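Local coordinates for protein glucoamylase (Thermoanaerobacterium thermosaccharolyticum, PDB 1LF6) that hydrolyses terminal alpha-1,4-linked glucose units successively from the non-reducing ends of glucan chains, probably releasing beta-D-glucose, at residues Y155-Y169 / L179-S191. Residues are numbered along the deposited sequence; the frame is centred on the assembly and turned at random.
Sequences YDPHIKNQGSYNEGY and LMAKRDNVYTALS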
loop_
_atom_site.group_PDB
_atom_site.type_symbol
_atom_site.label_atom_id
_atom_site.label_comp_id
_atom_site.label_asym_id
_atom_site.label_seq_id
_atom_site.Cartn_x
_atom_site.Cartn_y
_atom_site.Cartn_z
ATOM N N TYR A 155 8.756 1.720 -22.585
ATOM C CA TYR A 155 9.271 1.666 -21.224
ATOM C C TYR A 155 9.538 3.082 -20.724
ATOM O O TYR A 155 10.303 3.822 -21.338
ATOM C CB TYR A 155 10.568 0.849 -21.202
ATOM C CG TYR A 155 11.379 0.977 -19.933
ATOM C CD1 TYR A 155 10.811 0.717 -18.688
ATOM C CD2 TYR A 155 12.724 1.352 -19.979
ATOM C CE1 TYR A 155 11.561 0.823 -17.519
ATOM C CE2 TYR A 155 13.481 1.459 -18.816
ATOM C CZ TYR A 155 12.892 1.193 -17.589
ATOM O OH TYR A 155 13.637 1.290 -16.439
ATOM N N ASP A 156 8.914 3.457 -19.609
ATOM C CA ASP A 156 9.110 4.794 -19.054
ATOM C C ASP A 156 9.863 4.764 -17.728
ATOM O O ASP A 156 9.278 4.532 -16.672
ATOM C CB ASP A 156 7.766 5.491 -18.852
ATOM C CG ASP A 156 7.924 6.929 -18.406
ATOM O OD1 ASP A 156 6.896 7.601 -18.215
ATOM O OD2 ASP A 156 9.075 7.393 -18.249
ATOM N N PRO A 157 11.178 5.007 -17.766
ATOM C CA PRO A 157 11.941 4.990 -16.522
ATOM C C PRO A 157 11.829 6.278 -15.712
ATOM O O PRO A 157 11.893 7.382 -16.260
ATOM C CB PRO A 157 13.363 4.738 -17.005
ATOM C CG PRO A 157 13.399 5.489 -18.293
ATOM C CD PRO A 157 12.073 5.129 -18.932
ATOM N N HIS A 158 11.638 6.117 -14.405
ATOM C CA HIS A 158 11.567 7.236 -13.466
ATOM C C HIS A 158 12.509 6.847 -12.342
ATOM O O HIS A 158 12.092 6.691 -11.194
ATOM C CB HIS A 158 10.158 7.406 -12.902
ATOM C CG HIS A 158 9.220 8.120 -13.821
ATOM N ND1 HIS A 158 8.085 8.757 -13.372
ATOM C CD2 HIS A 158 9.240 8.287 -15.165
ATOM C CE1 HIS A 158 7.444 9.285 -14.399
ATOM N NE2 HIS A 158 8.124 9.014 -15.499
ATOM N N ILE A 159 13.780 6.685 -12.686
ATOM C CA ILE A 159 14.786 6.263 -11.726
ATOM C C ILE A 159 14.878 7.137 -10.486
ATOM O O ILE A 159 14.880 8.371 -10.562
ATOM C CB ILE A 159 16.160 6.152 -12.412
ATOM C CG1 ILE A 159 16.027 5.242 -13.636
ATOM C CG2 ILE A 159 17.197 5.577 -11.444
ATOM C CD1 ILE A 159 17.235 5.240 -14.533
ATOM N N LYS A 160 14.949 6.471 -9.340
ATOM C CA LYS A 160 15.025 7.129 -8.044
ATOM C C LYS A 160 13.900 8.129 -7.794
ATOM O O LYS A 160 14.139 9.281 -7.437
ATOM C CB LYS A 160 16.385 7.798 -7.855
ATOM C CG LYS A 160 17.483 6.829 -7.453
ATOM C CD LYS A 160 18.628 7.563 -6.771
ATOM C CE LYS A 160 19.538 6.599 -6.037
ATOM N NZ LYS A 160 20.558 7.321 -5.225
ATOM N N ASN A 161 12.671 7.665 -7.994
ATOM C CA ASN A 161 11.466 8.462 -7.757
ATOM C C ASN A 161 11.272 9.760 -8.531
ATOM O O ASN A 161 10.647 10.688 -8.021
ATOM C CB ASN A 161 11.341 8.764 -6.261
ATOM C CG ASN A 161 11.323 7.506 -5.419
ATOM O OD1 ASN A 161 12.245 7.251 -4.647
ATOM N ND2 ASN A 161 10.277 6.708 -5.571
ATOM N N GLN A 162 11.796 9.843 -9.749
ATOM C CA GLN A 162 11.603 11.053 -10.542
ATOM C C GLN A 162 11.659 10.753 -12.031
ATOM O O GLN A 162 12.535 10.027 -12.503
ATOM C CB GLN A 162 12.629 12.136 -10.172
ATOM C CG GLN A 162 14.018 11.952 -10.732
ATOM C CD GLN A 162 14.882 13.181 -10.513
ATOM O OE1 GLN A 162 15.152 13.568 -9.374
ATOM N NE2 GLN A 162 15.317 13.806 -11.606
ATOM N N GLY A 163 10.705 11.310 -12.767
ATOM C CA GLY A 163 10.645 11.079 -14.197
ATOM C C GLY A 163 11.541 11.976 -15.019
ATOM O O GLY A 163 11.866 11.651 -16.162
ATOM N N SER A 164 11.945 13.102 -14.442
ATOM C CA SER A 164 12.799 14.052 -15.146
ATOM C C SER A 164 14.264 13.652 -15.067
ATOM O O SER A 164 14.672 12.884 -14.189
ATOM C CB SER A 164 12.634 15.453 -14.550
ATOM O OG SER A 164 13.208 15.516 -13.258
ATOM N N TYR A 165 15.046 14.191 -15.995
ATOM C CA TYR A 165 16.479 13.937 -16.075
ATOM C C TYR A 165 16.888 12.466 -16.006
ATOM O O TYR A 165 17.809 12.099 -15.275
ATOM C CB TYR A 165 17.214 14.721 -14.985
ATOM C CG TYR A 165 18.611 15.138 -15.383
ATOM C CD1 TYR A 165 18.816 16.126 -16.351
ATOM C CD2 TYR A 165 19.731 14.548 -14.797
ATOM C CE1 TYR A 165 20.106 16.514 -16.722
ATOM C CE2 TYR A 165 21.022 14.927 -15.161
ATOM C CZ TYR A 165 21.201 15.911 -16.123
ATOM O OH TYR A 165 22.475 16.281 -16.485
ATOM N N ASN A 166 16.199 11.625 -16.765
ATOM C CA ASN A 166 16.531 10.206 -16.827
ATOM C C ASN A 166 17.419 10.035 -18.057
ATOM O O ASN A 166 17.025 10.401 -19.164
ATOM C CB ASN A 166 15.261 9.364 -16.982
ATOM C CG ASN A 166 14.635 8.993 -15.646
ATOM O OD1 ASN A 166 14.957 7.957 -15.063
ATOM N ND2 ASN A 166 13.746 9.848 -15.151
ATOM N N GLU A 167 18.616 9.495 -17.862
ATOM C CA GLU A 167 19.544 9.297 -18.967
ATOM C C GLU A 167 19.307 7.952 -19.637
ATOM O O GLU A 167 19.419 6.906 -18.999
ATOM C CB GLU A 167 20.989 9.369 -18.473
ATOM C CG GLU A 167 22.024 9.442 -19.592
ATOM C CD GLU A 167 23.448 9.468 -19.072
ATOM O OE1 GLU A 167 23.708 10.192 -18.089
ATOM O OE2 GLU A 167 24.311 8.773 -19.651
ATOM N N GLY A 168 18.976 7.984 -20.924
ATOM C CA GLY A 168 18.736 6.756 -21.657
ATOM C C GLY A 168 19.725 6.559 -22.790
ATOM O O GLY A 168 20.162 7.524 -23.419
ATOM N N TYR A 169 20.080 5.304 -23.044
ATOM C CA TYR A 169 21.013 4.956 -24.106
ATOM C C TYR A 169 20.907 3.471 -24.450
ATOM O O TYR A 169 20.170 2.727 -23.800
ATOM C CB TYR A 169 22.442 5.316 -23.692
ATOM C CG TYR A 169 22.871 4.744 -22.361
ATOM C CD1 TYR A 169 23.671 3.604 -22.294
ATOM C CD2 TYR A 169 22.488 5.351 -21.167
ATOM C CE1 TYR A 169 24.085 3.086 -21.067
ATOM C CE2 TYR A 169 22.892 4.843 -19.938
ATOM C CZ TYR A 169 23.690 3.716 -19.894
ATOM O OH TYR A 169 24.100 3.228 -18.677
ATOM N N LEU A 179 18.178 -1.763 -23.860
ATOM C CA LEU A 179 17.911 -0.340 -23.683
ATOM C C LEU A 179 18.276 -0.039 -22.234
ATOM O O LEU A 179 17.726 -0.642 -21.310
ATOM C CB LEU A 179 16.433 -0.026 -23.935
ATOM C CG LEU A 179 15.991 0.107 -25.397
ATOM C CD1 LEU A 179 16.403 -1.121 -26.184
ATOM C CD2 LEU A 179 14.481 0.306 -25.461
ATOM N N MET A 180 19.212 0.882 -22.040
ATOM C CA MET A 180 19.669 1.232 -20.703
ATOM C C MET A 180 19.125 2.568 -20.209
ATOM O O MET A 180 18.807 3.456 -21.001
ATOM C CB MET A 180 21.198 1.286 -20.675
ATOM C CG MET A 180 21.883 0.099 -21.332
ATOM S SD MET A 180 21.519 -1.459 -20.511
ATOM C CE MET A 180 22.426 -1.218 -18.982
ATOM N N ALA A 181 19.035 2.701 -18.889
ATOM C CA ALA A 181 18.566 3.926 -18.255
ATOM C C ALA A 181 19.320 4.072 -16.945
ATOM O O ALA A 181 19.609 3.080 -16.275
ATOM C CB ALA A 181 17.066 3.852 -17.996
ATOM N N LYS A 182 19.652 5.304 -16.578
ATOM C CA LYS A 182 20.378 5.517 -15.339
ATOM C C LYS A 182 20.146 6.886 -14.721
ATOM O O LYS A 182 19.697 7.826 -15.380
ATOM C CB LYS A 182 21.879 5.298 -15.568
ATOM C CG LYS A 182 22.519 6.265 -16.556
ATOM C CD LYS A 182 23.301 7.370 -15.853
ATOM C CE LYS A 182 24.563 6.826 -15.202
ATOM N NZ LYS A 182 25.352 7.895 -14.534
ATOM N N ARG A 183 20.441 6.964 -13.432
ATOM C CA ARG A 183 20.327 8.186 -12.655
ATOM C C ARG A 183 21.041 7.859 -11.355
ATOM O O ARG A 183 20.624 6.968 -10.618
ATOM C CB ARG A 183 18.869 8.543 -12.369
ATOM C CG ARG A 183 18.725 9.968 -11.866
ATOM C CD ARG A 183 17.557 10.144 -10.918
ATOM N NE ARG A 183 17.802 11.290 -10.047
ATOM C CZ ARG A 183 17.113 11.564 -8.944
ATOM N NH1 ARG A 183 17.425 12.633 -8.224
ATOM N NH2 ARG A 183 16.117 10.778 -8.560
ATOM N N ASP A 184 22.123 8.577 -11.084
ATOM C CA ASP A 184 22.916 8.332 -9.893
ATOM C C ASP A 184 23.463 6.907 -9.941
ATOM O O ASP A 184 23.994 6.474 -10.963
ATOM C CB ASP A 184 22.085 8.538 -8.619
ATOM C CG ASP A 184 21.791 10.000 -8.347
ATOM O OD1 ASP A 184 22.717 10.828 -8.502
ATOM O OD2 ASP A 184 20.647 10.329 -7.972
ATOM N N ASN A 185 23.322 6.176 -8.843
ATOM C CA ASN A 185 23.831 4.812 -8.765
ATOM C C ASN A 185 22.837 3.738 -9.205
ATOM O O ASN A 185 23.074 2.552 -8.983
ATOM C CB ASN A 185 24.276 4.524 -7.335
ATOM C CG ASN A 185 23.158 4.726 -6.335
ATOM O OD1 ASN A 185 22.606 5.822 -6.216
ATOM N ND2 ASN A 185 22.811 3.665 -5.612
ATOM N N VAL A 186 21.733 4.137 -9.830
ATOM C CA VAL A 186 20.743 3.154 -10.257
ATOM C C VAL A 186 20.649 2.989 -11.769
ATOM O O VAL A 186 20.367 3.943 -12.493
ATOM C CB VAL A 186 19.341 3.507 -9.712
ATOM C CG1 VAL A 186 18.332 2.454 -10.155
ATOM C CG2 VAL A 186 19.381 3.597 -8.196
ATOM N N TYR A 187 20.871 1.764 -12.239
ATOM C CA TYR A 187 20.815 1.458 -13.668
ATOM C C TYR A 187 19.775 0.385 -13.969
ATOM O O TYR A 187 19.567 -0.535 -13.177
ATOM C CB TYR A 187 22.175 0.945 -14.163
ATOM C CG TYR A 187 23.314 1.936 -14.092
ATOM C CD1 TYR A 187 23.828 2.518 -15.251
ATOM C CD2 TYR A 187 23.899 2.270 -12.872
ATOM C CE1 TYR A 187 24.898 3.407 -15.198
ATOM C CE2 TYR A 187 24.971 3.159 -12.807
ATOM C CZ TYR A 187 25.464 3.723 -13.972
ATOM O OH TYR A 187 26.519 4.605 -13.903
ATOM N N THR A 188 19.131 0.506 -15.125
ATOM C CA THR A 188 18.148 -0.473 -15.560
ATOM C C THR A 188 18.521 -0.934 -16.963
ATOM O O THR A 188 19.056 -0.164 -17.768
ATOM C CB THR A 188 16.716 0.105 -15.597
ATOM O OG1 THR A 188 16.597 1.045 -16.675
ATOM C CG2 THR A 188 16.387 0.791 -14.275
ATOM N N ALA A 189 18.235 -2.197 -17.248
ATOM C CA ALA A 189 18.530 -2.779 -18.548
ATOM C C ALA A 189 17.296 -3.510 -19.054
ATOM O O ALA A 189 16.802 -4.431 -18.404
ATOM C CB ALA A 189 19.704 -3.744 -18.427
ATOM N N LEU A 190 16.794 -3.087 -20.209
ATOM C CA LEU A 190 15.619 -3.706 -20.809
ATOM C C LEU A 190 16.091 -4.621 -21.941
ATOM O O LEU A 190 16.812 -4.179 -22.834
ATOM C CB LEU A 190 14.694 -2.630 -21.375
ATOM C CG LEU A 190 13.211 -2.946 -21.564
ATOM C CD1 LEU A 190 12.610 -1.922 -22.505
ATOM C CD2 LEU A 190 13.025 -4.330 -22.129
ATOM N N SER A 191 15.682 -5.886 -21.903
ATOM C CA SER A 191 16.085 -6.841 -22.931
ATOM C C SER A 191 14.934 -7.703 -23.435
ATOM O O SER A 191 13.861 -7.754 -22.830
ATOM C CB SER A 191 17.201 -7.746 -22.401
ATOM O OG SER A 191 16.746 -8.529 -21.310
#
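With CG turned anti to the backbone N (chi1 166°), Tyr155 carries its hydroxyl from one sheet of the N-terminal beta-sandwich to the other, where OH meets Thr188 OG1 in a 3.0 Å hydrogen bond; Arg183, likewise anti (chi1 -166°), lies against the 158-165 connection. The contact illustrates how two sheets of a sandwich meet through side chains near such a connection. Between the layers, Pro157 CB and Ile159 CD1 rest on Ala181 CB, while Ile159 CG2 presses on Val186 CB at a tight 3.4 Å. In the antiparallel hairpin of strands 166-173 and 176-183, Glu167 with Lys182 and Tyr169 with Met180 form hydrogen-bonded pairs. The Gln162 amide lies over one face of the Arg183 guanidinium, the planes 33° apart; over the opposite face Asp184 OD2 makes a long, charge-only ion pair, and NH2 gives Ile159 O a weak hydrogen bond. Without the amide, as with an alanine at Gln162, the guanidinium would probably lose cover from that side and swing more freely. On the hairpin's other face, Met180 CB sits over the Tyr169 ring, whose hydroxyl is hydrogen-bonded to Asp254 OD2. Beside the type II' turn from Arg183 to Val186, Lys160 NZ donates to Asn185 OD1 at 2.7 Å, in the plane of the Asn185 side-chain carbonyl.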